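Local coordinates for glycolipid-binding domain-containing protein (Pseudomonas aeruginosa, PDB 2H1T), which is of unknown function but may bind glycolipids or take part in glycolipid metabolism, at residues D29-Q34 / L52-D57; L48-R53 / I103-S108; G124-I129 / A147-D152; F166-L171 / I179-L184. One frame throughout, in Å; residues are numbered along the deposited sequence.

In the fold
Interactions 1 and 2 both use strand 45-54, their centres about 10 Å apart, and share Leu-52 and Arg-53; they meet where Ser-33 N lies 2.9 Å from Tyr-50 O, a probable hydrogen bond, and the same ethanediol touches both. Interaction 1 is a pairing inside the antiparallel sheet, whereas interaction 2 crosses from that sheet to strand 102-106, the edge of the mixed sheet. That second sheet also holds interactions 3 and 4, whose centres are about 14 Å apart and which touch through Leu-151 CD1 and Val-169 CG2 at 4.0 Å. Interaction 1 stays about 12 Å from interaction 3 at the nearest atoms.

Interaction 1. Residues D29-Q34 / L52-D57; sequences DQAESQ and LRWDAD. With EDO (1,2-ethanediol), chain D.
The indole of Trp-54 lies against the backbone of Asp-29 and Gln-30, where strand 30-38 begins. Over one face, Asp-29 C sits above the middle of the ring system and Gln-30 N is displaced toward the rim, while Trp-54 CH2 comes within 3.3 Å of Gln-30 C. Asp-29 CA adds a CH-pi contact, 4.0 Å from the centroid of the five-membered ring of Trp-54. At the ring edge, in plane, is Ala-31 CB, 4.0 Å from Trp-54 CH2. The first torsion of Trp-54 (chi1 51°) puts CG between its own N and carbonyl carbon; the ring beyond it covers the backbone of Asp-29 and Gln-30.

Three backbone bonds hold the strands together. Trp-54 N donates to Asp-29 O at 3.0 Å and nearly straight (168°); Ala-31 and Leu-52 exchange the other two as an antiparallel hydrogen-bonded pair. Gln-30 and Arg-53 form the adjoining non-hydrogen-bonded pair, their CB atoms 4.1 Å apart, but the guanidinium of Arg-53 leads away to a salt bridge with Glu-62. Past the strand end, a water lies between Asp-29 OD1 and Asp-55 O, though its short approach to OD1 makes the bridge doubtful, and Asp-57 N bonds to Asp-55 OD1 at 2.7 Å, closing an Asx turn.

This is the open end of the hairpin made by strands 30-38 and 45-54, with strand 16-26 next to the first and strand 60-69 next to the second. Trp-58 stacks on Trp-54, Phe-114 of helix 113-119 meets it edge-to-face, and Phe-110 packs on Ala-31, Leu-52 and Trp-54.

Interaction 2. Residues L48-R53 / I103-S108; sequences LDYRLR and IDIWPS. With EDO (1,2-ethanediol), chain D.
Ile-105 reaches from strand 102-106 toward Tyr-50, the two side chains meeting tip to tip. From CB, Ile-105 splits into two branches. Its CG2 branch, anti to the backbone N, approaches Leu-48 CD2 at 4.3 Å. The other runs through CG1, anti to the carbonyl carbon (chi1 -67°), to CD1, which does most of the work: it stands over one face of the Tyr-50 ring, 3.7 Å from the centroid and 14° off the normal, a CH-pi contact displaced somewhat toward the rim. CE1 and CZ of Tyr-50 are its nearest ring atoms. The same Ile-105 CD1 also meets Leu-52 CD1 at 4.1 Å, again tip to tip, so one methyl is shared between an aromatic face and an aliphatic end.

Beyond the ring, Tyr-50 OH comes to 3.4 Å from Ser-108 OG. Both hydroxyls bond to the carboxylate of Glu-22, Tyr-50 OH at OE2 and Ser-108 OG at OE1, which gives these buried polar groups a common partner.

The strand axes run nearly antiparallel but 10.9 Å apart, a spacing for side chains packed between sheets rather than paired backbones. Strand 45-54 is flanked in its sheet by strands 30-38 and 60-69, while strand 102-106 lies beside strand 126-135 at the edge of the mixed sheet; Phe-110, from a loop, packs against both Tyr-50 and Leu-52.

Interaction 3. Residues G124-I129 / A147-D152; sequences GQRAEI and AYTRLD
Arg-126 to Glu-128 run antiparallel to Ala-147 to Thr-149 in the beta hairpin of strands 126-135 and 142-152, the segment axes 4.7 Å apart at an angle of 161°. Ala-127 and Tyr-148 are its hydrogen-bonded pair: Ala-127 N gives to Tyr-148 O at 2.8 Å and Tyr-148 N returns a bond to Ala-127 O, both nearly along the C=O axis. Farther toward the open end, Arg-150 N donates to Gln-125 O and Gly-124 N to Arg-150 O, continuing the pairing ahead of strand 126-135.

One face carries Arg-126, Glu-128, Ala-147 and Thr-149. Arg-126 leaves with CG anti to the backbone N and stays extended as far as NE, taking its guanidinium past Thr-149 to Ala-147. Ala-147 CB lies over one face of that group, 3.6 Å from Arg-126 NH2 and offset toward the rim. At the guanidinium edge, in plane, Glu-128 OE2 receives NH2 of Arg-126 at 3.0 Å in a salt bridge, using its anti side; NE adds a weak bond to the same oxygen. Glu-159 forms a second salt bridge with Arg-126, through NH1. Two carboxylates thus grip the guanidinium, which probably helps fix its rotation.

On the other face are Ala-127 and Tyr-148. Ile-129 CD1 touches Tyr-148 CE1 at 3.9 Å, the two side chains passing at a slant; Pro-115 of helix 113-119 packs on both, and Tyr-148 OH bonds to Asn-112.

Back on the charged face, a water accepts from Arg-126 NH1 at 2.9 Å and donates to Thr-149 OG1 at 2.8 Å.

Interaction 4. Residues F166-L171 / I179-L184; sequences FKAVLL and IDYPGL
Leu-170 lies beside Tyr-181, pointing the same way, and sets CD2 almost exactly over the middle of the tyrosine ring: 3.4 Å from the centroid and 3° off the normal, a close CH-pi contact. Ala-168 CB approaches the ring obliquely, 3.6 Å from Tyr-181 CE1. Phe-166, just ahead of strand 167-172, comes tip to tip with the tyrosine, so that Tyr-181 OH reaches the edge of the phenyl ring in its plane, 3.5 Å from Phe-166 CE2. The end of the phenyl ring, CZ, also meets Leu-184 CD1 tip to tip.

At the other end, Leu-171 and Asp-180 lie side by side, with Leu-171 CD2 3.7 Å from Asp-180 OD2, whereas Ile-179 crosses Leu-171 at a slant. Their backbones are tied closely. Leu-171 N donates to Asp-180 O, and Leu-171 O accepts two bonds, from Ile-179 N at 2.7 Å and from Asp-180 N at 3.2 Å.

Tyr-158 of strand 155-160 packs on both Phe-166 and Tyr-181, and Trp-14 of the second subunit packs on Leu-184. A methylpentanediol, probably from the crystallisation liquor, lies about 4 Å from the Phe-166 side chain. With Ile-179 and Asp-180 both facing Leu-171, the pairing is a classic beta bulge in the antiparallel hairpin of strands 167-172 and 178-181.

Interaction 1. Residues D29-Q34 / L52-D57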
# COMPACT_ATOMS: atom_id res chain seq x y z
N ASP A 29 -16.91 -18.69 -10.89
CA ASP A 29 -18.00 -17.73 -10.83
C ASP A 29 -17.73 -16.51 -9.93
O ASP A 29 -18.63 -15.73 -9.65
CB ASP A 29 -19.27 -18.46 -10.38
CG ASP A 29 -19.92 -19.26 -11.51
OD1 ASP A 29 -19.43 -19.20 -12.66
OD2 ASP A 29 -20.94 -19.92 -11.24
N GLN A 30 -16.50 -16.40 -9.44
CA GLN A 30 -16.12 -15.30 -8.57
C GLN A 30 -14.60 -15.05 -8.52
O GLN A 30 -13.80 -15.89 -8.92
CB GLN A 30 -16.72 -15.46 -7.17
CG GLN A 30 -16.15 -16.59 -6.38
CD GLN A 30 -16.81 -16.66 -5.01
OE1 GLN A 30 -17.94 -17.13 -4.89
NE2 GLN A 30 -16.12 -16.18 -4.00
N ALA A 31 -14.24 -13.84 -8.12
CA ALA A 31 -12.85 -13.47 -7.93
C ALA A 31 -12.74 -12.70 -6.66
O ALA A 31 -13.68 -12.03 -6.21
CB ALA A 31 -12.30 -12.64 -9.10
N GLU A 32 -11.55 -12.79 -6.08
CA GLU A 32 -11.20 -12.02 -4.94
C GLU A 32 -9.82 -11.46 -5.16
O GLU A 32 -8.93 -12.18 -5.62
CB GLU A 32 -11.23 -12.91 -3.72
CG GLU A 32 -11.34 -12.12 -2.44
CD GLU A 32 -11.00 -12.92 -1.20
OE1 GLU A 32 -9.93 -13.59 -1.22
OE2 GLU A 32 -11.78 -12.87 -0.21
N SER A 33 -9.67 -10.18 -4.83
CA SER A 33 -8.50 -9.44 -5.17
C SER A 33 -8.08 -8.44 -4.09
O SER A 33 -8.91 -7.92 -3.35
CB SER A 33 -8.76 -8.70 -6.50
OG SER A 33 -7.63 -7.99 -6.91
N GLN A 34 -6.77 -8.24 -4.01
CA GLN A 34 -6.13 -7.26 -3.18
C GLN A 34 -5.32 -6.37 -4.11
O GLN A 34 -4.41 -6.84 -4.82
CB GLN A 34 -5.16 -7.92 -2.20
CG GLN A 34 -5.82 -8.76 -1.13
CD GLN A 34 -4.99 -8.80 0.19
OE1 GLN A 34 -5.38 -8.22 1.23
NE2 GLN A 34 -3.82 -9.46 0.12
N LEU A 52 -15.87 -10.02 -6.59
CA LEU A 52 -16.94 -10.01 -7.59
C LEU A 52 -17.48 -11.40 -7.79
O LEU A 52 -16.75 -12.39 -7.72
CB LEU A 52 -16.45 -9.44 -8.93
CG LEU A 52 -15.73 -8.09 -8.87
CD1 LEU A 52 -15.23 -7.69 -10.28
CD2 LEU A 52 -16.64 -7.03 -8.23
N ARG A 53 -18.79 -11.47 -8.03
CA ARG A 53 -19.45 -12.73 -8.32
C ARG A 53 -20.37 -12.50 -9.51
O ARG A 53 -21.07 -11.48 -9.57
CB ARG A 53 -20.21 -13.24 -7.10
CG ARG A 53 -21.01 -14.52 -7.33
CD ARG A 53 -21.72 -15.05 -6.05
NE ARG A 53 -22.72 -14.10 -5.56
CZ ARG A 53 -23.94 -13.94 -6.07
NH1 ARG A 53 -24.34 -14.67 -7.10
NH2 ARG A 53 -24.76 -13.05 -5.56
N TRP A 54 -20.36 -13.44 -10.45
CA TRP A 54 -21.15 -13.29 -11.70
C TRP A 54 -21.89 -14.57 -11.99
O TRP A 54 -21.66 -15.57 -11.31
CB TRP A 54 -20.24 -12.93 -12.86
CG TRP A 54 -19.07 -13.81 -13.02
CD1 TRP A 54 -18.98 -14.92 -13.80
CD2 TRP A 54 -17.79 -13.67 -12.37
NE1 TRP A 54 -17.73 -15.47 -13.70
CE2 TRP A 54 -16.97 -14.71 -12.85
CE3 TRP A 54 -17.23 -12.71 -11.50
CZ2 TRP A 54 -15.64 -14.87 -12.45
CZ3 TRP A 54 -15.89 -12.85 -11.12
CH2 TRP A 54 -15.12 -13.95 -11.56
N ASP A 55 -22.81 -14.53 -12.97
CA ASP A 55 -23.55 -15.73 -13.35
C ASP A 55 -22.88 -16.55 -14.45
O ASP A 55 -21.75 -16.25 -14.86
CB ASP A 55 -25.00 -15.37 -13.73
CG ASP A 55 -25.08 -14.58 -15.02
OD1 ASP A 55 -24.11 -14.53 -15.82
OD2 ASP A 55 -26.17 -14.02 -15.26
N ALA A 56 -23.59 -17.58 -14.93
CA ALA A 56 -23.04 -18.47 -15.95
C ALA A 56 -22.70 -17.73 -17.22
O ALA A 56 -21.92 -18.22 -18.02
CB ALA A 56 -24.04 -19.59 -16.28
N ASP A 57 -23.30 -16.55 -17.43
CA ASP A 57 -23.10 -15.82 -18.65
C ASP A 57 -22.18 -14.63 -18.49
O ASP A 57 -22.05 -13.82 -19.41
CB ASP A 57 -24.45 -15.41 -19.22
CG ASP A 57 -25.31 -16.61 -19.56
OD1 ASP A 57 -24.81 -17.52 -20.25
OD2 ASP A 57 -26.47 -16.67 -19.11
C1 EDO D . -13.22 -8.02 0.69
O1 EDO D . -14.15 -7.20 -0.02
C2 EDO D . -13.36 -9.47 0.25
O2 EDO D . -12.09 -10.15 0.21
O HOH W 1 -19.44 -18.27 -14.98

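Interaction 2. Residues L48-R53 / I103-S108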
# COMPACT_ATOMS: atom_id res chain seq x y z
N LEU A 48 -7.19 -1.66 -1.63
CA LEU A 48 -8.54 -2.04 -2.00
C LEU A 48 -8.60 -3.56 -2.00
O LEU A 48 -7.79 -4.23 -2.64
CB LEU A 48 -8.88 -1.53 -3.40
CG LEU A 48 -10.27 -1.97 -3.91
CD1 LEU A 48 -11.35 -1.38 -3.03
CD2 LEU A 48 -10.50 -1.54 -5.33
N ASP A 49 -9.56 -4.11 -1.27
CA ASP A 49 -9.88 -5.54 -1.30
C ASP A 49 -11.26 -5.63 -1.92
O ASP A 49 -12.14 -4.88 -1.57
CB ASP A 49 -9.93 -6.13 0.12
CG ASP A 49 -8.58 -6.09 0.83
OD1 ASP A 49 -7.56 -6.33 0.19
OD2 ASP A 49 -8.56 -5.80 2.05
N TYR A 50 -11.44 -6.51 -2.90
CA TYR A 50 -12.75 -6.64 -3.47
C TYR A 50 -13.08 -8.05 -3.88
O TYR A 50 -12.18 -8.86 -4.12
CB TYR A 50 -12.93 -5.65 -4.62
CG TYR A 50 -12.19 -5.98 -5.93
CD1 TYR A 50 -12.73 -6.87 -6.88
CD2 TYR A 50 -11.01 -5.32 -6.28
CE1 TYR A 50 -12.04 -7.14 -8.08
CE2 TYR A 50 -10.36 -5.55 -7.50
CZ TYR A 50 -10.89 -6.46 -8.39
OH TYR A 50 -10.23 -6.68 -9.59
N ARG A 51 -14.37 -8.32 -3.97
CA ARG A 51 -14.83 -9.61 -4.46
C ARG A 51 -15.96 -9.38 -5.43
O ARG A 51 -16.89 -8.63 -5.12
CB ARG A 51 -15.25 -10.51 -3.28
CG ARG A 51 -15.90 -11.85 -3.72
CD ARG A 51 -16.35 -12.74 -2.54
NE ARG A 51 -17.31 -12.08 -1.64
CZ ARG A 51 -18.63 -12.03 -1.80
NH1 ARG A 51 -19.24 -12.58 -2.86
NH2 ARG A 51 -19.37 -11.42 -0.87
N LEU A 52 -15.87 -10.02 -6.59
CA LEU A 52 -16.94 -10.01 -7.59
C LEU A 52 -17.48 -11.40 -7.79
O LEU A 52 -16.75 -12.39 -7.72
CB LEU A 52 -16.45 -9.44 -8.93
CG LEU A 52 -15.73 -8.09 -8.87
CD1 LEU A 52 -15.23 -7.69 -10.28
CD2 LEU A 52 -16.64 -7.03 -8.23
N ARG A 53 -18.79 -11.47 -8.03
CA ARG A 53 -19.45 -12.73 -8.32
C ARG A 53 -20.37 -12.50 -9.51
O ARG A 53 -21.07 -11.48 -9.57
CB ARG A 53 -20.21 -13.24 -7.10
CG ARG A 53 -21.01 -14.52 -7.33
CD ARG A 53 -21.72 -15.05 -6.05
NE ARG A 53 -22.72 -14.10 -5.56
CZ ARG A 53 -23.94 -13.94 -6.07
NH1 ARG A 53 -24.34 -14.67 -7.10
NH2 ARG A 53 -24.76 -13.05 -5.56
N ILE A 103 -19.23 -4.13 -14.40
CA ILE A 103 -18.48 -3.18 -13.58
C ILE A 103 -17.10 -2.97 -14.24
O ILE A 103 -16.57 -3.88 -14.87
CB ILE A 103 -18.34 -3.69 -12.11
CG1 ILE A 103 -19.59 -3.36 -11.32
CG2 ILE A 103 -17.19 -3.03 -11.37
CD1 ILE A 103 -19.49 -3.75 -9.81
N ASP A 104 -16.58 -1.76 -14.10
CA ASP A 104 -15.22 -1.40 -14.49
C ASP A 104 -14.60 -0.69 -13.28
O ASP A 104 -15.07 0.38 -12.85
CB ASP A 104 -15.25 -0.50 -15.72
CG ASP A 104 -13.86 -0.04 -16.17
OD1 ASP A 104 -12.83 -0.32 -15.49
OD2 ASP A 104 -13.80 0.64 -17.24
N ILE A 105 -13.59 -1.31 -12.71
CA ILE A 105 -12.90 -0.79 -11.51
C ILE A 105 -11.61 -0.20 -12.04
O ILE A 105 -10.89 -0.89 -12.76
CB ILE A 105 -12.50 -1.93 -10.53
CG1 ILE A 105 -13.72 -2.62 -9.89
CG2 ILE A 105 -11.59 -1.38 -9.44
CD1 ILE A 105 -13.47 -4.07 -9.48
N TRP A 106 -11.29 1.03 -11.63
CA TRP A 106 -9.94 1.63 -11.81
C TRP A 106 -9.28 1.58 -10.43
O TRP A 106 -9.91 1.92 -9.43
CB TRP A 106 -10.00 3.10 -12.29
CG TRP A 106 -8.68 3.80 -12.15
CD1 TRP A 106 -8.24 4.60 -11.10
CD2 TRP A 106 -7.58 3.72 -13.07
NE1 TRP A 106 -6.92 4.98 -11.32
CE2 TRP A 106 -6.50 4.47 -12.52
CE3 TRP A 106 -7.38 3.06 -14.28
CZ2 TRP A 106 -5.27 4.60 -13.17
CZ3 TRP A 106 -6.15 3.19 -14.93
CH2 TRP A 106 -5.12 3.95 -14.36
N PRO A 107 -8.00 1.22 -10.38
CA PRO A 107 -7.13 0.77 -11.45
C PRO A 107 -7.02 -0.75 -11.55
O PRO A 107 -6.19 -1.36 -10.85
CB PRO A 107 -5.79 1.38 -11.05
CG PRO A 107 -5.81 1.40 -9.59
CD PRO A 107 -7.22 1.48 -9.14
N SER A 108 -7.80 -1.36 -12.43
CA SER A 108 -7.67 -2.82 -12.61
C SER A 108 -7.97 -3.27 -14.02
O SER A 108 -9.05 -3.03 -14.55
CB SER A 108 -8.54 -3.61 -11.65
OG SER A 108 -8.49 -5.01 -11.93
C1 EDO D . -13.22 -8.02 0.69
O1 EDO D . -14.15 -7.20 -0.02
C2 EDO D . -13.36 -9.47 0.25
O2 EDO D . -12.09 -10.15 0.21

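Interaction 3. Residues G124-I129 / A147-D152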
# COMPACT_ATOMS: atom_id res chain seq x y z
N GLY A 124 -14.19 -8.42 -35.75
CA GLY A 124 -14.64 -7.27 -36.45
C GLY A 124 -15.85 -6.70 -35.78
O GLY A 124 -16.24 -5.59 -36.10
N GLN A 125 -16.41 -7.43 -34.82
CA GLN A 125 -17.68 -7.03 -34.22
C GLN A 125 -17.49 -6.02 -33.13
O GLN A 125 -16.69 -6.23 -32.24
CB GLN A 125 -18.39 -8.24 -33.62
CG GLN A 125 -19.84 -8.05 -33.34
CD GLN A 125 -20.47 -9.31 -32.73
OE1 GLN A 125 -19.89 -10.41 -32.77
NE2 GLN A 125 -21.63 -9.14 -32.10
N ARG A 126 -18.30 -4.96 -33.17
CA ARG A 126 -18.28 -3.90 -32.19
C ARG A 126 -19.52 -3.96 -31.31
O ARG A 126 -20.63 -4.27 -31.78
CB ARG A 126 -18.22 -2.55 -32.94
CG ARG A 126 -18.46 -1.33 -32.09
CD ARG A 126 -18.67 -0.09 -32.95
NE ARG A 126 -18.79 1.12 -32.11
CZ ARG A 126 -17.77 1.89 -31.73
NH1 ARG A 126 -16.54 1.59 -32.11
NH2 ARG A 126 -17.99 2.96 -30.96
N ALA A 127 -19.34 -3.69 -30.02
CA ALA A 127 -20.46 -3.48 -29.10
C ALA A 127 -20.27 -2.22 -28.27
O ALA A 127 -19.16 -1.92 -27.80
CB ALA A 127 -20.63 -4.66 -28.18
N GLU A 128 -21.35 -1.47 -28.07
CA GLU A 128 -21.31 -0.39 -27.14
C GLU A 128 -22.05 -0.83 -25.86
O GLU A 128 -23.14 -1.40 -25.93
CB GLU A 128 -21.90 0.87 -27.74
CG GLU A 128 -21.35 1.18 -29.15
CD GLU A 128 -21.65 2.59 -29.62
OE1 GLU A 128 -22.63 3.17 -29.11
OE2 GLU A 128 -20.94 3.13 -30.50
N ILE A 129 -21.44 -0.58 -24.71
CA ILE A 129 -21.97 -1.04 -23.45
C ILE A 129 -22.11 0.15 -22.52
O ILE A 129 -21.57 1.23 -22.80
CB ILE A 129 -21.09 -2.17 -22.80
CG1 ILE A 129 -19.79 -1.58 -22.23
CG2 ILE A 129 -20.74 -3.26 -23.83
CD1 ILE A 129 -19.00 -2.52 -21.37
N ALA A 147 -17.02 1.25 -25.58
CA ALA A 147 -17.15 0.30 -26.69
C ALA A 147 -16.01 -0.71 -26.70
O ALA A 147 -14.85 -0.39 -26.35
CB ALA A 147 -17.22 1.01 -28.03
N TYR A 148 -16.36 -1.93 -27.10
CA TYR A 148 -15.40 -2.98 -27.37
C TYR A 148 -15.56 -3.50 -28.80
O TYR A 148 -16.67 -3.79 -29.28
CB TYR A 148 -15.61 -4.15 -26.39
CG TYR A 148 -15.11 -3.96 -24.98
CD1 TYR A 148 -15.80 -3.14 -24.08
CD2 TYR A 148 -14.02 -4.67 -24.52
CE1 TYR A 148 -15.34 -2.99 -22.73
CE2 TYR A 148 -13.55 -4.53 -23.21
CZ TYR A 148 -14.22 -3.68 -22.34
OH TYR A 148 -13.75 -3.54 -21.06
N THR A 149 -14.42 -3.60 -29.51
CA THR A 149 -14.40 -4.26 -30.78
C THR A 149 -13.38 -5.40 -30.79
O THR A 149 -12.21 -5.20 -30.43
CB THR A 149 -14.11 -3.21 -31.88
OG1 THR A 149 -15.06 -2.12 -31.74
CG2 THR A 149 -14.20 -3.83 -33.25
N ARG A 150 -13.81 -6.60 -31.18
CA ARG A 150 -12.89 -7.71 -31.34
C ARG A 150 -12.10 -7.59 -32.65
O ARG A 150 -12.66 -7.56 -33.75
CB ARG A 150 -13.62 -9.06 -31.25
CG ARG A 150 -12.72 -10.23 -31.59
CD ARG A 150 -13.37 -11.55 -31.24
NE ARG A 150 -12.78 -12.61 -32.03
CZ ARG A 150 -12.83 -13.91 -31.74
NH1 ARG A 150 -13.42 -14.34 -30.64
NH2 ARG A 150 -12.20 -14.78 -32.54
N LEU A 151 -10.78 -7.55 -32.53
CA LEU A 151 -9.89 -7.38 -33.69
C LEU A 151 -9.46 -8.76 -34.16
O LEU A 151 -9.46 -9.05 -35.36
CB LEU A 151 -8.68 -6.51 -33.36
CG LEU A 151 -8.98 -5.11 -32.80
CD1 LEU A 151 -7.67 -4.39 -32.45
CD2 LEU A 151 -9.84 -4.31 -33.79
N ASP A 152 -9.06 -9.59 -33.20
CA ASP A 152 -8.84 -11.02 -33.41
C ASP A 152 -9.06 -11.73 -32.09
O ASP A 152 -9.50 -11.09 -31.12
CB ASP A 152 -7.45 -11.30 -34.08
CG ASP A 152 -6.26 -10.93 -33.22
OD1 ASP A 152 -6.38 -10.80 -31.99
OD2 ASP A 152 -5.14 -10.83 -33.79
O HOH W 2 -15.29 -0.36 -33.87

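Interaction 4. Residues F166-L171 / I179-L184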
# COMPACT_ATOMS: atom_id res chain seq x y z
N PHE A 166 -10.35 8.42 -25.25
CA PHE A 166 -9.34 7.41 -24.93
C PHE A 166 -9.61 6.08 -25.65
O PHE A 166 -10.72 5.57 -25.65
CB PHE A 166 -9.26 7.15 -23.42
CG PHE A 166 -8.21 6.12 -23.04
CD1 PHE A 166 -6.87 6.46 -23.05
CD2 PHE A 166 -8.56 4.79 -22.76
CE1 PHE A 166 -5.90 5.52 -22.76
CE2 PHE A 166 -7.61 3.86 -22.44
CZ PHE A 166 -6.27 4.23 -22.44
N LYS A 167 -8.57 5.50 -26.22
CA LYS A 167 -8.67 4.24 -26.92
C LYS A 167 -7.44 3.42 -26.61
O LYS A 167 -6.34 3.97 -26.43
CB LYS A 167 -8.75 4.47 -28.45
CG LYS A 167 -9.81 5.46 -28.87
CD LYS A 167 -10.06 5.40 -30.39
CE LYS A 167 -10.88 6.54 -30.89
NZ LYS A 167 -12.25 6.53 -30.34
N ALA A 168 -7.62 2.10 -26.53
CA ALA A 168 -6.51 1.19 -26.29
C ALA A 168 -6.78 -0.15 -26.96
O ALA A 168 -7.97 -0.52 -27.18
CB ALA A 168 -6.26 1.00 -24.79
N VAL A 169 -5.71 -0.85 -27.35
CA VAL A 169 -5.78 -2.25 -27.80
C VAL A 169 -5.27 -3.18 -26.70
O VAL A 169 -4.15 -3.06 -26.26
CB VAL A 169 -4.92 -2.56 -29.03
CG1 VAL A 169 -4.84 -4.11 -29.25
CG2 VAL A 169 -5.45 -1.86 -30.26
N LEU A 170 -6.14 -4.09 -26.25
CA LEU A 170 -5.83 -5.01 -25.15
C LEU A 170 -5.42 -6.36 -25.72
O LEU A 170 -6.06 -6.88 -26.66
CB LEU A 170 -7.02 -5.19 -24.20
CG LEU A 170 -7.77 -3.91 -23.78
CD1 LEU A 170 -8.77 -4.25 -22.62
CD2 LEU A 170 -6.88 -2.79 -23.41
N LEU A 171 -4.31 -6.88 -25.20
CA LEU A 171 -3.89 -8.24 -25.52
C LEU A 171 -4.39 -9.13 -24.36
O LEU A 171 -4.07 -8.87 -23.19
CB LEU A 171 -2.37 -8.33 -25.63
CG LEU A 171 -1.82 -9.70 -25.95
CD1 LEU A 171 -2.06 -10.12 -27.40
CD2 LEU A 171 -0.32 -9.77 -25.63
N ILE A 179 -3.39 -9.72 -20.69
CA ILE A 179 -1.93 -9.86 -20.60
C ILE A 179 -1.29 -8.46 -20.54
O ILE A 179 -0.59 -8.11 -19.57
CB ILE A 179 -1.36 -10.70 -21.82
CG1 ILE A 179 -2.02 -12.08 -21.84
CG2 ILE A 179 0.19 -10.92 -21.72
CD1 ILE A 179 -1.60 -12.94 -23.05
N ASP A 180 -1.51 -7.68 -21.60
CA ASP A 180 -0.99 -6.32 -21.73
C ASP A 180 -2.13 -5.36 -21.97
O ASP A 180 -2.93 -5.54 -22.85
CB ASP A 180 -0.00 -6.17 -22.85
CG ASP A 180 1.27 -6.92 -22.61
OD1 ASP A 180 1.74 -6.96 -21.45
OD2 ASP A 180 1.82 -7.47 -23.60
N TYR A 181 -2.17 -4.35 -21.14
CA TYR A 181 -2.99 -3.15 -21.32
C TYR A 181 -1.93 -2.10 -21.62
O TYR A 181 -1.35 -1.50 -20.72
CB TYR A 181 -3.79 -2.85 -20.06
CG TYR A 181 -4.94 -1.93 -20.35
CD1 TYR A 181 -4.76 -0.75 -21.09
CD2 TYR A 181 -6.23 -2.21 -19.87
CE1 TYR A 181 -5.82 0.11 -21.35
CE2 TYR A 181 -7.30 -1.34 -20.10
CZ TYR A 181 -7.10 -0.20 -20.87
OH TYR A 181 -8.12 0.68 -21.14
N PRO A 182 -1.62 -1.89 -22.89
CA PRO A 182 -0.35 -1.22 -23.21
C PRO A 182 -0.18 0.17 -22.57
O PRO A 182 -1.05 1.04 -22.68
CB PRO A 182 -0.34 -1.16 -24.75
CG PRO A 182 -1.35 -2.25 -25.18
CD PRO A 182 -2.38 -2.26 -24.10
N GLY A 183 0.95 0.33 -21.87
CA GLY A 183 1.28 1.58 -21.21
C GLY A 183 0.55 1.79 -19.90
O GLY A 183 0.86 2.73 -19.20
N LEU A 184 -0.41 0.92 -19.54
CA LEU A 184 -1.12 1.04 -18.28
C LEU A 184 -0.91 -0.14 -17.32
O LEU A 184 -0.71 0.10 -16.13
CB LEU A 184 -2.62 1.22 -18.48
CG LEU A 184 -3.02 2.60 -18.99
CD1 LEU A 184 -4.51 2.63 -19.01
CD2 LEU A 184 -2.51 3.67 -18.11